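Local coordinates for protein putative mandelate racemase (Zymomonas mobilis, PDB 2OX4) that binds magnesium and probably acts as a lyase (a dehydratase) of the mandelate racemase branch of the enolase superfamily, at residues Q21-V26 with G38-Y44; A319-V323 with Y352-C356; E9-H14 with L383-Y389; T70-W74 with T298-K302; Y58-L62 with K76-T81. One frame throughout, in Å; residues are numbered along the deposited sequence.

Contacts 1 and 3 belong to one antiparallel sheet: 21-26 runs into strand 24-30, whose two neighbours, 35-40 and 5-13, each carry a segment. Backbone bonds carry contact 1, while contact 3 adds an aromatic cluster and carboxylate bonds. Contact 2 abuts them from the barrel domain with buried side-chain packing and a single bridging water; its Thr321 meets Pro23, and its Leu355 meets Leu383. Contacts 4 and 5 share helix 70-79, their centres about 13 Å apart, and touch where Ile73 meets Leu62. Contact 4 is buried and charged, joining the two domains; contact 5 is mainly apolar, with a leucine over a tyrosine face and one lysine-to-carbonyl bond. Contact 3 is only partly buried; contact 1 lies nearest the chain's middle.

Contact 1. Residues Q21-V26 with G38-Y44; sequences QRPILV and GEAGIAY
Gln21 runs alongside Tyr44, and each step of its side chain can be placed. CB rests on the carbonyl of Ala43, 3.2 Å from its O. CG lies beside the backbone N (chi1 -67°) and from there the chain extends, which carries it past Ala43 toward the next residue: CG is 3.8 Å and CD 3.7 Å from Tyr44 CB, with NE2 at a similar range. At the tip the amide plane is turned 46° from the tyrosine ring, and OE1 leaves this contact to bond with Tyr352 OH. The backbone holds the pair in place, since Arg22 N donates to Ala43 O at 2.8 Å, in the carbonyl plane. Farther along, Val26 and Gly38 form an antiparallel hydrogen-bonded pair, with Val26 N to Gly38 O and Gly38 N to Val26 O both 2.9 Å. Between these two zones a water takes the N-H of Ile24 at 2.8 Å and donates to Ala40 O and to Glu39 OE2, tying the buried carboxylate to both strands; Glu39 OE1 turns to Thr321 OG1 and Ala324 N. Tyr44 OH bonds to the magnesium ligand Glu267, while Trp83 and Phe82 of a second subunit meet its ring. The arrangement is a beta hairpin of the N-terminal capping domain, its open end directed at the barrel's metal site, as in enolase-superfamily enzymes.

Contact 2. Residues A319-V323 with Y352-C356; sequences AGTGV and YEELC
Thr321 and Tyr352 approach to 6.1 Å between CA atoms where the start of helix 322-333 faces a type I beta turn, Glu353 to Cys356. Both elements belong to the TIM-barrel domain, each following a barrel strand (313-314 and 341-344). Thr321 is the N-cap residue: its OG1, set between backbone N and carbonyl carbon (chi1 81°), accepts from Val323 N at 3.0 Å and is also hydrogen-bonded to Glu39 OE1 of the capping domain, and this leaves CG2 directed at the other segment. CG2 meets Leu355 CD1 at 3.7 Å, the two side chains crossing at about a right angle, and also reaches the Tyr352 ring near CE2. That ring lies obliquely against the Gly320-Thr321 peptide, with CE2 3.7 Å from Gly320 C. On the remaining flank Cys356 SG sits by the first turn of the helix, 3.6 Å from Gly322 N, and touches Val323 CG2 at 4.1 Å. Beyond the segments, Thr321 packs on Pro23 and Val323 on Leu25. No direct hydrogen bond spans the contact; instead one water takes the N-H of Gly322 at 2.9 Å and donates to Tyr352 O at 2.6 Å.

Contact 3. Residues E9-H14 with L383-Y389; sequences EIFHVH and LYQISDY
Tyr389 OH donates to Glu9 OE2 at 2.6 Å, using the anti lone pair of that oxygen, and Tyr384 OH lies 3.1 Å from the same OE2. Glu9 OE2 sits at the edge of both tyrosine rings, near their planes, while its carboxylate stands 85° to the Tyr389 ring. Phe11 packs against both tyrosines: its edge points at the face of Tyr384 in a T-shaped pair, centroids 5.0 Å apart and planes at 89°. Tyr389 flanks Phe11 obliquely, CD1 3.5 Å from Phe11 CE2. At the other end His14 lies with one face over the Ile386-Ser387 peptide. Its NE2 makes a bent bond (137° at the hydrogen) to Asp388 OD2 at 3.1 Å, reaching that oxygen from above the carboxylate plane. Between the two ends His12 and Asp388 form an antiparallel hydrogen-bonded pair (His12 N to Asp388 O 2.9 Å); His14 N to Ile386 O, 2.8 Å, adds a bond at the His14 end. Arg22 forms a salt bridge with Asp388 OD1. Strand 5-13 runs antiparallel between 387-393 and 24-30 in the capping-domain sheet, with helix 48-62 against Ile10 and His12, and Leu355 of the barrel domain touching Leu383 and Ile386.

Contact 4. Residues T70-W74 with T298-K302; sequences TEAIW and TEFKK
Trp74 and Glu299 make the close-packed half of a junction between a helix of the capping domain, 70-79, and a helix of the TIM-barrel domain, 296-309. The short helical segments run at 95° with axes 11.9 Å apart, so the contact is made by side chains, the backbones coming nearest at Thr70 and Thr298, CA atoms 7.4 Å apart. The Glu299 carboxylate lies almost flat on one face of the indole, planes 13° apart, with OE1 offset toward the rim and 3.3 Å from Trp74 CZ2. A bend at chi2 (77°) folds Glu299 into that position. Arg272 is a salt-bridge partner of Glu299 OE2 and also a cation-pi partner of Trp74, whose NE1 bonds to Gly295 O. Thr298 CB passes Trp74 CD1 more distantly, at 4.1 Å.

The other half is looser and polar: a water spans the two threonines, and one direct salt bridge crosses beside it. The water lies 2.7 Å from Thr70 OG1 and 2.8 Å from Thr298 OG1, and also donates to Glu71 OE2. Lys106 and Asp99, on helix 89-110, bond to these two hydroxyls respectively. Lys301 of a third subunit makes a salt bridge with Glu71 OE2, bringing the assembly interface here. The extended Lys302 reaches the other carboxylate oxygen: NZ donates to Glu71 OE1 at 2.8 Å, on its syn lone pair.

Contact 5. Residues Y58-L62 with K76-T81; sequences YAALL and KLFKKT
Leu77 lays a methyl over one face of the Tyr58 ring: CD2 stands 3.9 Å above the plane, offset toward the rim, in a CH-pi contact only 23° off the normal from the centroid. The same methyl touches Leu61 CD2 at 4.0 Å, the two leucines pointing in opposite senses as they pass, while the other branch, CD1, meets Leu62 CD1 at 4.3 Å. Thr81 comes across the far end, its CG2 3.8 Å from both Leu61 CD2 and Tyr58 CE2 and oblique to the ring. That methyl faces inward because OG1, between backbone N and carbonyl carbon (chi1 54°), is turned to Leu77 O, to which it donates at 2.7 Å; Gly84 N is a second partner of OG1. Lys76 takes a different course. Fully extended, it crosses Leu61 at an angle, with CE 3.9 Å from Leu61 CB, and NZ donates to Leu61 O at 2.8 Å in the carbonyl plane.

Helices 48-62 and 70-79 of the capping domain are joined in this way, with helix 89-110 beneath: Ile95 touches Tyr58 and Leu77, and Tyr58 OH bonds to Ile91 O. Val46 of a second subunit packs on Tyr58 and Thr81. The chemistry implies an apolar patch of leucine, threonine and tyrosine carbons bordered by one lysine-to-carbonyl bond; Lys76 NZ also salt-bridges Glu65, which would probably offset its charge beside the Leu61 carbonyl.

Contact 1. Residues Q21-V26 with G38-Y44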
# COMPACT_ATOMS: atom_id res chain seq x y z
N GLN C 21 13.45 14.61 -41.80
CA GLN C 21 12.20 14.03 -41.31
C GLN C 21 11.27 13.65 -42.45
O GLN C 21 11.50 14.04 -43.58
CB GLN C 21 11.54 15.00 -40.34
CG GLN C 21 12.35 15.17 -39.06
CD GLN C 21 11.86 16.30 -38.18
OE1 GLN C 21 10.81 16.88 -38.41
NE2 GLN C 21 12.64 16.61 -37.14
N ARG C 22 10.23 12.87 -42.15
CA ARG C 22 9.28 12.41 -43.17
C ARG C 22 7.86 12.35 -42.58
O ARG C 22 7.45 11.30 -42.08
CB ARG C 22 9.67 11.03 -43.70
CG ARG C 22 10.94 10.99 -44.55
CD ARG C 22 11.04 9.69 -45.33
NE ARG C 22 9.93 9.56 -46.27
CZ ARG C 22 9.67 8.47 -46.99
NH1 ARG C 22 10.45 7.40 -46.88
NH2 ARG C 22 8.63 8.46 -47.83
N PRO C 23 7.11 13.46 -42.67
CA PRO C 23 5.72 13.50 -42.20
C PRO C 23 4.78 12.51 -42.89
O PRO C 23 5.02 12.08 -44.02
CB PRO C 23 5.26 14.93 -42.49
CG PRO C 23 6.48 15.69 -42.84
CD PRO C 23 7.56 14.75 -43.23
N ILE C 24 3.71 12.15 -42.18
CA ILE C 24 2.73 11.19 -42.68
C ILE C 24 1.35 11.83 -42.56
O ILE C 24 0.88 12.14 -41.45
CB ILE C 24 2.75 9.83 -41.91
CG1 ILE C 24 4.18 9.31 -41.70
CG2 ILE C 24 1.92 8.79 -42.68
CD1 ILE C 24 4.76 9.62 -40.32
N LEU C 25 0.73 12.05 -43.71
CA LEU C 25 -0.57 12.71 -43.77
C LEU C 25 -1.61 11.79 -44.39
O LEU C 25 -1.29 10.94 -45.21
CB LEU C 25 -0.47 14.01 -44.57
CG LEU C 25 0.40 15.08 -43.90
CD1 LEU C 25 0.92 16.10 -44.88
CD2 LEU C 25 -0.37 15.75 -42.78
N VAL C 26 -2.87 11.98 -43.98
CA VAL C 26 -4.00 11.21 -44.48
C VAL C 26 -5.10 12.15 -44.91
O VAL C 26 -5.44 13.10 -44.20
CB VAL C 26 -4.54 10.15 -43.44
CG1 VAL C 26 -5.21 10.81 -42.23
CG2 VAL C 26 -5.51 9.18 -44.13
N GLY C 38 -5.72 14.57 -41.76
CA GLY C 38 -5.13 14.19 -40.48
C GLY C 38 -3.65 13.91 -40.64
O GLY C 38 -3.12 13.88 -41.76
N GLU C 39 -2.98 13.71 -39.51
CA GLU C 39 -1.54 13.55 -39.50
C GLU C 39 -1.18 12.54 -38.41
O GLU C 39 -1.71 12.61 -37.30
CB GLU C 39 -0.85 14.91 -39.23
CG GLU C 39 0.66 14.80 -39.15
CD GLU C 39 1.42 16.10 -39.40
OE1 GLU C 39 0.80 17.13 -39.76
OE2 GLU C 39 2.65 16.09 -39.19
N ALA C 40 -0.29 11.60 -38.74
CA ALA C 40 0.25 10.65 -37.76
C ALA C 40 1.54 11.22 -37.17
O ALA C 40 2.43 11.68 -37.90
CB ALA C 40 0.52 9.28 -38.42
N GLY C 41 1.65 11.20 -35.84
CA GLY C 41 2.75 11.92 -35.18
C GLY C 41 4.10 11.23 -35.12
O GLY C 41 4.77 11.28 -34.08
N ILE C 42 4.49 10.56 -36.21
CA ILE C 42 5.77 9.85 -36.28
C ILE C 42 6.64 10.46 -37.40
O ILE C 42 7.30 9.74 -38.16
CB ILE C 42 5.58 8.31 -36.51
CG1 ILE C 42 4.44 7.76 -35.64
CG2 ILE C 42 6.86 7.53 -36.20
CD1 ILE C 42 4.33 6.24 -35.64
N ALA C 43 6.63 11.79 -37.50
CA ALA C 43 7.37 12.48 -38.59
C ALA C 43 8.89 12.45 -38.43
O ALA C 43 9.64 12.67 -39.40
CB ALA C 43 6.91 13.92 -38.72
N TYR C 44 9.35 12.22 -37.20
CA TYR C 44 10.76 12.19 -36.86
C TYR C 44 11.09 10.86 -36.18
O TYR C 44 10.18 10.07 -35.88
CB TYR C 44 11.13 13.37 -35.96
CG TYR C 44 10.39 13.42 -34.63
CD1 TYR C 44 10.99 12.95 -33.46
CD2 TYR C 44 9.09 13.94 -34.54
CE1 TYR C 44 10.31 13.01 -32.22
CE2 TYR C 44 8.41 13.99 -33.32
CZ TYR C 44 9.02 13.52 -32.17
OH TYR C 44 8.35 13.58 -30.96
O HOH W 1 8.88 9.69 -40.47
O HOH W 2 3.62 13.43 -39.66

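Contact 2. Residues A319-V323 with Y352-C356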
# COMPACT_ATOMS: atom_id res chain seq x y z
N ALA C 319 4.98 18.72 -33.37
CA ALA C 319 6.26 18.53 -34.05
C ALA C 319 6.10 17.84 -35.39
O ALA C 319 6.77 16.84 -35.66
CB ALA C 319 7.26 17.77 -33.17
N GLY C 320 5.21 18.37 -36.22
CA GLY C 320 5.13 17.97 -37.62
C GLY C 320 4.67 19.12 -38.49
O GLY C 320 5.10 20.27 -38.30
N THR C 321 3.76 18.82 -39.43
CA THR C 321 3.33 19.81 -40.42
C THR C 321 2.28 20.76 -39.86
O THR C 321 1.87 20.66 -38.68
CB THR C 321 2.72 19.16 -41.69
OG1 THR C 321 1.36 18.78 -41.44
CG2 THR C 321 3.53 17.96 -42.17
N GLY C 322 1.84 21.67 -40.73
CA GLY C 322 0.76 22.60 -40.42
C GLY C 322 -0.60 21.96 -40.17
O GLY C 322 -1.47 22.58 -39.57
N VAL C 323 -0.78 20.72 -40.64
CA VAL C 323 -1.97 19.94 -40.27
C VAL C 323 -1.97 19.66 -38.77
O VAL C 323 -2.91 20.03 -38.08
CB VAL C 323 -2.10 18.62 -41.10
CG1 VAL C 323 -3.28 17.77 -40.60
CG2 VAL C 323 -2.30 18.96 -42.60
N TYR C 352 9.03 22.45 -44.56
CA TYR C 352 7.75 22.30 -43.87
C TYR C 352 6.68 23.28 -44.38
O TYR C 352 5.53 22.88 -44.59
CB TYR C 352 7.93 22.33 -42.35
CG TYR C 352 8.18 20.94 -41.78
CD1 TYR C 352 9.47 20.50 -41.48
CD2 TYR C 352 7.12 20.06 -41.58
CE1 TYR C 352 9.69 19.20 -40.96
CE2 TYR C 352 7.32 18.78 -41.07
CZ TYR C 352 8.60 18.36 -40.77
OH TYR C 352 8.77 17.08 -40.27
N GLU C 353 7.07 24.53 -44.62
CA GLU C 353 6.14 25.52 -45.18
C GLU C 353 5.43 25.11 -46.48
O GLU C 353 4.26 25.44 -46.66
CB GLU C 353 6.81 26.89 -45.36
CG GLU C 353 7.30 27.51 -44.07
CD GLU C 353 8.30 28.65 -44.29
OE1 GLU C 353 7.90 29.68 -44.87
OE2 GLU C 353 9.47 28.50 -43.87
N GLU C 354 6.12 24.41 -47.37
CA GLU C 354 5.57 24.08 -48.70
C GLU C 354 4.46 23.01 -48.68
O GLU C 354 3.80 22.76 -49.69
CB GLU C 354 6.68 23.65 -49.66
CG GLU C 354 7.35 22.33 -49.28
CD GLU C 354 8.42 21.89 -50.28
OE1 GLU C 354 8.56 22.54 -51.34
OE2 GLU C 354 9.12 20.89 -50.01
N LEU C 355 4.28 22.38 -47.52
CA LEU C 355 3.39 21.23 -47.39
C LEU C 355 1.93 21.60 -47.20
O LEU C 355 1.04 20.80 -47.51
CB LEU C 355 3.85 20.32 -46.24
CG LEU C 355 5.27 19.77 -46.35
CD1 LEU C 355 5.61 18.93 -45.11
CD2 LEU C 355 5.43 18.95 -47.62
N CYS C 356 1.68 22.80 -46.68
CA CYS C 356 0.32 23.22 -46.33
C CYS C 356 -0.08 24.57 -46.91
O CYS C 356 0.77 25.45 -47.11
CB CYS C 356 0.15 23.28 -44.80
SG CYS C 356 0.37 21.70 -43.97
O HOH W 3 3.76 22.43 -42.70

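Contact 3. Residues E9-H14 with L383-Y389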
# COMPACT_ATOMS: atom_id res chain seq x y z
N GLU C 9 -6.49 8.61 -48.81
CA GLU C 9 -5.20 8.78 -49.44
C GLU C 9 -4.14 9.04 -48.40
O GLU C 9 -4.34 9.84 -47.50
CB GLU C 9 -5.24 9.96 -50.41
CG GLU C 9 -6.24 9.78 -51.54
CD GLU C 9 -6.46 11.09 -52.29
OE1 GLU C 9 -7.30 11.90 -51.85
OE2 GLU C 9 -5.78 11.31 -53.30
N ILE C 10 -3.01 8.35 -48.52
CA ILE C 10 -1.97 8.45 -47.48
C ILE C 10 -0.68 8.93 -48.12
O ILE C 10 -0.22 8.36 -49.11
CB ILE C 10 -1.75 7.10 -46.75
CG1 ILE C 10 -3.05 6.62 -46.10
CG2 ILE C 10 -0.64 7.21 -45.70
CD1 ILE C 10 -3.23 5.13 -46.20
N PHE C 11 -0.09 9.98 -47.55
CA PHE C 11 1.10 10.62 -48.10
C PHE C 11 2.24 10.46 -47.11
O PHE C 11 2.25 11.10 -46.06
CB PHE C 11 0.86 12.12 -48.31
CG PHE C 11 -0.33 12.43 -49.19
CD1 PHE C 11 -1.61 12.52 -48.65
CD2 PHE C 11 -0.16 12.66 -50.55
CE1 PHE C 11 -2.71 12.80 -49.45
CE2 PHE C 11 -1.25 12.94 -51.36
CZ PHE C 11 -2.52 13.02 -50.81
N HIS C 12 3.21 9.60 -47.43
CA HIS C 12 4.41 9.51 -46.62
C HIS C 12 5.46 10.42 -47.31
O HIS C 12 6.10 10.03 -48.30
CB HIS C 12 4.88 8.05 -46.49
CG HIS C 12 6.04 7.87 -45.55
ND1 HIS C 12 6.76 6.70 -45.47
CD2 HIS C 12 6.60 8.71 -44.64
CE1 HIS C 12 7.71 6.82 -44.57
NE2 HIS C 12 7.64 8.04 -44.05
N VAL C 13 5.57 11.64 -46.80
CA VAL C 13 6.29 12.72 -47.49
C VAL C 13 7.77 12.35 -47.58
O VAL C 13 8.34 11.82 -46.62
CB VAL C 13 6.12 14.08 -46.75
CG1 VAL C 13 6.95 15.19 -47.45
CG2 VAL C 13 4.66 14.49 -46.72
N HIS C 14 8.37 12.59 -48.75
CA HIS C 14 9.79 12.31 -48.96
C HIS C 14 10.68 13.12 -48.02
O HIS C 14 10.28 14.18 -47.54
CB HIS C 14 10.17 12.58 -50.42
CG HIS C 14 9.52 11.66 -51.40
ND1 HIS C 14 9.37 11.97 -52.73
CD2 HIS C 14 8.98 10.42 -51.24
CE1 HIS C 14 8.76 10.97 -53.35
NE2 HIS C 14 8.52 10.02 -52.47
N LEU C 383 2.06 17.73 -52.74
CA LEU C 383 2.20 16.51 -51.95
C LEU C 383 2.17 15.24 -52.77
O LEU C 383 2.91 14.30 -52.47
CB LEU C 383 1.15 16.44 -50.85
CG LEU C 383 1.81 16.64 -49.49
CD1 LEU C 383 1.95 18.14 -49.24
CD2 LEU C 383 1.00 15.97 -48.42
N TYR C 384 1.36 15.22 -53.82
CA TYR C 384 1.23 14.05 -54.69
C TYR C 384 2.55 13.70 -55.38
O TYR C 384 2.82 12.54 -55.69
CB TYR C 384 0.13 14.28 -55.73
CG TYR C 384 -1.26 14.31 -55.13
CD1 TYR C 384 -1.80 15.49 -54.58
CD2 TYR C 384 -2.04 13.15 -55.08
CE1 TYR C 384 -3.07 15.50 -54.01
CE2 TYR C 384 -3.31 13.16 -54.51
CZ TYR C 384 -3.82 14.33 -53.98
OH TYR C 384 -5.07 14.32 -53.42
N GLN C 385 3.39 14.71 -55.60
CA GLN C 385 4.65 14.52 -56.31
C GLN C 385 5.85 14.32 -55.38
O GLN C 385 6.92 13.88 -55.81
CB GLN C 385 4.90 15.70 -57.25
CG GLN C 385 4.23 15.57 -58.62
CD GLN C 385 4.63 14.30 -59.36
OE1 GLN C 385 3.85 13.34 -59.45
NE2 GLN C 385 5.85 14.28 -59.90
N ILE C 386 5.69 14.64 -54.10
CA ILE C 386 6.81 14.59 -53.15
C ILE C 386 6.54 13.62 -51.98
O ILE C 386 7.09 13.77 -50.89
CB ILE C 386 7.21 16.00 -52.62
CG1 ILE C 386 6.04 16.67 -51.87
CG2 ILE C 386 7.71 16.89 -53.77
CD1 ILE C 386 6.51 17.75 -50.93
N SER C 387 5.69 12.62 -52.25
CA SER C 387 5.32 11.63 -51.24
C SER C 387 5.30 10.23 -51.85
O SER C 387 5.04 10.05 -53.04
CB SER C 387 3.93 11.94 -50.66
OG SER C 387 3.82 13.27 -50.19
N ASP C 388 5.58 9.23 -51.01
CA ASP C 388 5.09 7.87 -51.22
C ASP C 388 3.59 7.88 -51.00
O ASP C 388 3.13 8.15 -49.89
CB ASP C 388 5.76 6.89 -50.25
CG ASP C 388 7.26 6.74 -50.50
OD1 ASP C 388 7.97 6.22 -49.61
OD2 ASP C 388 7.73 7.13 -51.59
N TYR C 389 2.84 7.58 -52.05
CA TYR C 389 1.39 7.81 -52.11
C TYR C 389 0.64 6.48 -52.18
O TYR C 389 0.97 5.63 -53.01
CB TYR C 389 1.04 8.66 -53.33
CG TYR C 389 -0.44 8.84 -53.61
CD1 TYR C 389 -1.20 9.77 -52.89
CD2 TYR C 389 -1.08 8.11 -54.61
CE1 TYR C 389 -2.55 9.94 -53.15
CE2 TYR C 389 -2.42 8.27 -54.88
CZ TYR C 389 -3.16 9.20 -54.15
OH TYR C 389 -4.50 9.37 -54.42
O HOH W 4 6.46 4.87 -47.57

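Contact 4. Residues T70-W74 with T298-K302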
# COMPACT_ATOMS: atom_id res chain seq x y z
N THR C 70 -17.47 9.14 -34.62
CA THR C 70 -16.08 9.09 -34.15
C THR C 70 -15.91 8.16 -32.95
O THR C 70 -14.91 7.47 -32.87
CB THR C 70 -15.51 10.47 -33.82
OG1 THR C 70 -16.51 11.25 -33.15
CG2 THR C 70 -15.01 11.18 -35.08
N GLU C 71 -16.88 8.11 -32.04
CA GLU C 71 -16.78 7.22 -30.87
C GLU C 71 -16.77 5.75 -31.27
O GLU C 71 -15.90 4.97 -30.84
CB GLU C 71 -17.89 7.50 -29.85
CG GLU C 71 -17.74 8.81 -29.09
CD GLU C 71 -16.54 8.84 -28.11
OE1 GLU C 71 -16.13 7.77 -27.61
OE2 GLU C 71 -16.04 9.94 -27.83
N ALA C 72 -17.71 5.37 -32.13
CA ALA C 72 -17.83 3.98 -32.58
C ALA C 72 -16.63 3.56 -33.42
O ALA C 72 -16.16 2.43 -33.30
CB ALA C 72 -19.12 3.78 -33.39
N ILE C 73 -16.15 4.46 -34.27
CA ILE C 73 -15.01 4.11 -35.10
C ILE C 73 -13.75 3.95 -34.23
O ILE C 73 -12.98 3.01 -34.43
CB ILE C 73 -14.77 5.13 -36.24
CG1 ILE C 73 -15.94 5.10 -37.26
CG2 ILE C 73 -13.43 4.83 -36.95
CD1 ILE C 73 -15.99 6.34 -38.17
N TRP C 74 -13.55 4.84 -33.26
CA TRP C 74 -12.39 4.77 -32.37
C TRP C 74 -12.43 3.42 -31.66
O TRP C 74 -11.43 2.72 -31.60
CB TRP C 74 -12.42 5.90 -31.34
CG TRP C 74 -11.05 6.28 -30.77
CD1 TRP C 74 -10.29 7.38 -31.11
CD2 TRP C 74 -10.32 5.59 -29.74
NE1 TRP C 74 -9.12 7.40 -30.37
CE2 TRP C 74 -9.12 6.32 -29.51
CE3 TRP C 74 -10.57 4.44 -28.99
CZ2 TRP C 74 -8.16 5.91 -28.57
CZ3 TRP C 74 -9.61 4.03 -28.04
CH2 TRP C 74 -8.43 4.77 -27.85
N THR C 298 -10.48 12.95 -30.19
CA THR C 298 -11.39 12.18 -29.33
C THR C 298 -10.68 11.78 -28.03
O THR C 298 -11.20 11.98 -26.91
CB THR C 298 -11.93 10.95 -30.09
OG1 THR C 298 -12.71 11.40 -31.20
CG2 THR C 298 -12.80 10.06 -29.19
N GLU C 299 -9.48 11.24 -28.19
CA GLU C 299 -8.74 10.73 -27.04
C GLU C 299 -7.98 11.82 -26.29
O GLU C 299 -7.88 11.78 -25.07
CB GLU C 299 -7.80 9.59 -27.46
CG GLU C 299 -7.25 8.76 -26.29
CD GLU C 299 -8.26 7.77 -25.73
OE1 GLU C 299 -9.43 7.76 -26.15
OE2 GLU C 299 -7.85 6.96 -24.85
N PHE C 300 -7.43 12.79 -27.03
CA PHE C 300 -6.79 13.96 -26.39
C PHE C 300 -7.72 14.57 -25.35
O PHE C 300 -7.30 14.87 -24.23
CB PHE C 300 -6.47 15.03 -27.44
CG PHE C 300 -5.76 16.24 -26.89
CD1 PHE C 300 -4.37 16.35 -27.02
CD2 PHE C 300 -6.46 17.30 -26.31
CE1 PHE C 300 -3.70 17.49 -26.56
CE2 PHE C 300 -5.78 18.43 -25.82
CZ PHE C 300 -4.41 18.52 -25.95
N LYS C 301 -8.98 14.76 -25.73
CA LYS C 301 -9.97 15.35 -24.83
C LYS C 301 -10.15 14.49 -23.58
O LYS C 301 -10.16 15.01 -22.47
CB LYS C 301 -11.31 15.51 -25.56
CG LYS C 301 -12.23 16.54 -24.92
CD LYS C 301 -13.22 17.10 -25.93
CE LYS C 301 -14.61 17.25 -25.32
NZ LYS C 301 -14.60 18.16 -24.14
N LYS C 302 -10.29 13.19 -23.78
CA LYS C 302 -10.43 12.25 -22.65
C LYS C 302 -9.23 12.27 -21.72
O LYS C 302 -9.37 12.22 -20.49
CB LYS C 302 -10.72 10.83 -23.17
CG LYS C 302 -12.01 10.74 -24.02
CD LYS C 302 -12.30 9.32 -24.56
CE LYS C 302 -13.53 9.36 -25.49
NZ LYS C 302 -13.86 8.02 -26.05
O HOH W 5 -15.45 11.28 -30.69

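Contact 5. Residues Y58-L62 with K76-T81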
# COMPACT_ATOMS: atom_id res chain seq x y z
N TYR C 58 -5.73 0.13 -41.65
CA TYR C 58 -6.97 0.61 -41.03
C TYR C 58 -7.97 1.09 -42.08
O TYR C 58 -9.18 1.00 -41.87
CB TYR C 58 -6.73 1.75 -40.04
CG TYR C 58 -6.06 1.37 -38.73
CD1 TYR C 58 -5.66 2.36 -37.83
CD2 TYR C 58 -5.82 0.03 -38.40
CE1 TYR C 58 -5.05 2.03 -36.62
CE2 TYR C 58 -5.20 -0.30 -37.20
CZ TYR C 58 -4.82 0.70 -36.32
OH TYR C 58 -4.20 0.38 -35.12
N ALA C 59 -7.45 1.59 -43.20
CA ALA C 59 -8.27 2.18 -44.26
C ALA C 59 -9.33 1.20 -44.75
O ALA C 59 -10.48 1.59 -45.00
CB ALA C 59 -7.40 2.67 -45.44
N ALA C 60 -8.97 -0.08 -44.82
CA ALA C 60 -9.92 -1.13 -45.19
C ALA C 60 -11.16 -1.21 -44.29
O ALA C 60 -12.23 -1.58 -44.76
CB ALA C 60 -9.22 -2.48 -45.27
N LEU C 61 -11.01 -0.87 -43.01
CA LEU C 61 -12.12 -0.93 -42.06
C LEU C 61 -12.98 0.33 -42.11
O LEU C 61 -14.07 0.36 -41.52
CB LEU C 61 -11.60 -1.14 -40.63
CG LEU C 61 -11.26 -2.56 -40.15
CD1 LEU C 61 -10.30 -3.30 -41.08
CD2 LEU C 61 -10.68 -2.50 -38.75
N LEU C 62 -12.49 1.36 -42.79
CA LEU C 62 -13.09 2.69 -42.70
C LEU C 62 -13.90 3.11 -43.93
O LEU C 62 -14.80 3.94 -43.82
CB LEU C 62 -12.03 3.75 -42.39
CG LEU C 62 -11.35 3.45 -41.05
CD1 LEU C 62 -10.22 4.42 -40.78
CD2 LEU C 62 -12.38 3.46 -39.92
N LYS C 76 -14.04 0.69 -32.59
CA LYS C 76 -13.81 -0.36 -33.61
C LYS C 76 -12.32 -0.57 -33.90
O LYS C 76 -11.84 -1.70 -33.87
CB LYS C 76 -14.57 -0.01 -34.90
CG LYS C 76 -14.42 -1.02 -36.04
CD LYS C 76 -15.17 -0.51 -37.28
CE LYS C 76 -14.90 -1.37 -38.50
NZ LYS C 76 -15.72 -0.90 -39.67
N LEU C 77 -11.59 0.50 -34.18
CA LEU C 77 -10.13 0.41 -34.34
C LEU C 77 -9.42 -0.12 -33.10
O LEU C 77 -8.41 -0.82 -33.22
CB LEU C 77 -9.54 1.75 -34.79
CG LEU C 77 -10.04 2.15 -36.19
CD1 LEU C 77 -9.46 3.49 -36.63
CD2 LEU C 77 -9.72 1.04 -37.25
N PHE C 78 -9.95 0.19 -31.92
CA PHE C 78 -9.38 -0.28 -30.65
C PHE C 78 -9.67 -1.79 -30.46
O PHE C 78 -8.76 -2.55 -30.10
CB PHE C 78 -9.95 0.57 -29.50
CG PHE C 78 -9.41 0.23 -28.12
CD1 PHE C 78 -8.04 0.10 -27.89
CD2 PHE C 78 -10.28 0.08 -27.04
CE1 PHE C 78 -7.55 -0.21 -26.61
CE2 PHE C 78 -9.79 -0.23 -25.76
CZ PHE C 78 -8.44 -0.37 -25.55
N LYS C 79 -10.91 -2.21 -30.73
CA LYS C 79 -11.41 -3.54 -30.31
C LYS C 79 -11.45 -4.59 -31.41
O LYS C 79 -11.50 -5.80 -31.13
CB LYS C 79 -12.81 -3.41 -29.68
CG LYS C 79 -12.81 -2.71 -28.31
CD LYS C 79 -12.08 -3.53 -27.24
CE LYS C 79 -12.24 -2.90 -25.86
NZ LYS C 79 -13.69 -2.73 -25.43
N LYS C 80 -11.44 -4.15 -32.67
CA LYS C 80 -11.70 -5.08 -33.78
C LYS C 80 -10.49 -5.34 -34.68
O LYS C 80 -10.59 -6.11 -35.65
CB LYS C 80 -12.92 -4.62 -34.60
CG LYS C 80 -14.24 -4.61 -33.82
CD LYS C 80 -14.56 -6.00 -33.29
CE LYS C 80 -16.01 -6.13 -32.85
NZ LYS C 80 -16.28 -7.50 -32.34
N THR C 81 -9.36 -4.71 -34.37
CA THR C 81 -8.13 -4.87 -35.14
C THR C 81 -7.23 -5.95 -34.53
O THR C 81 -6.21 -6.34 -35.13
CB THR C 81 -7.33 -3.55 -35.20
OG1 THR C 81 -7.11 -3.06 -33.86
CG2 THR C 81 -8.09 -2.49 -36.01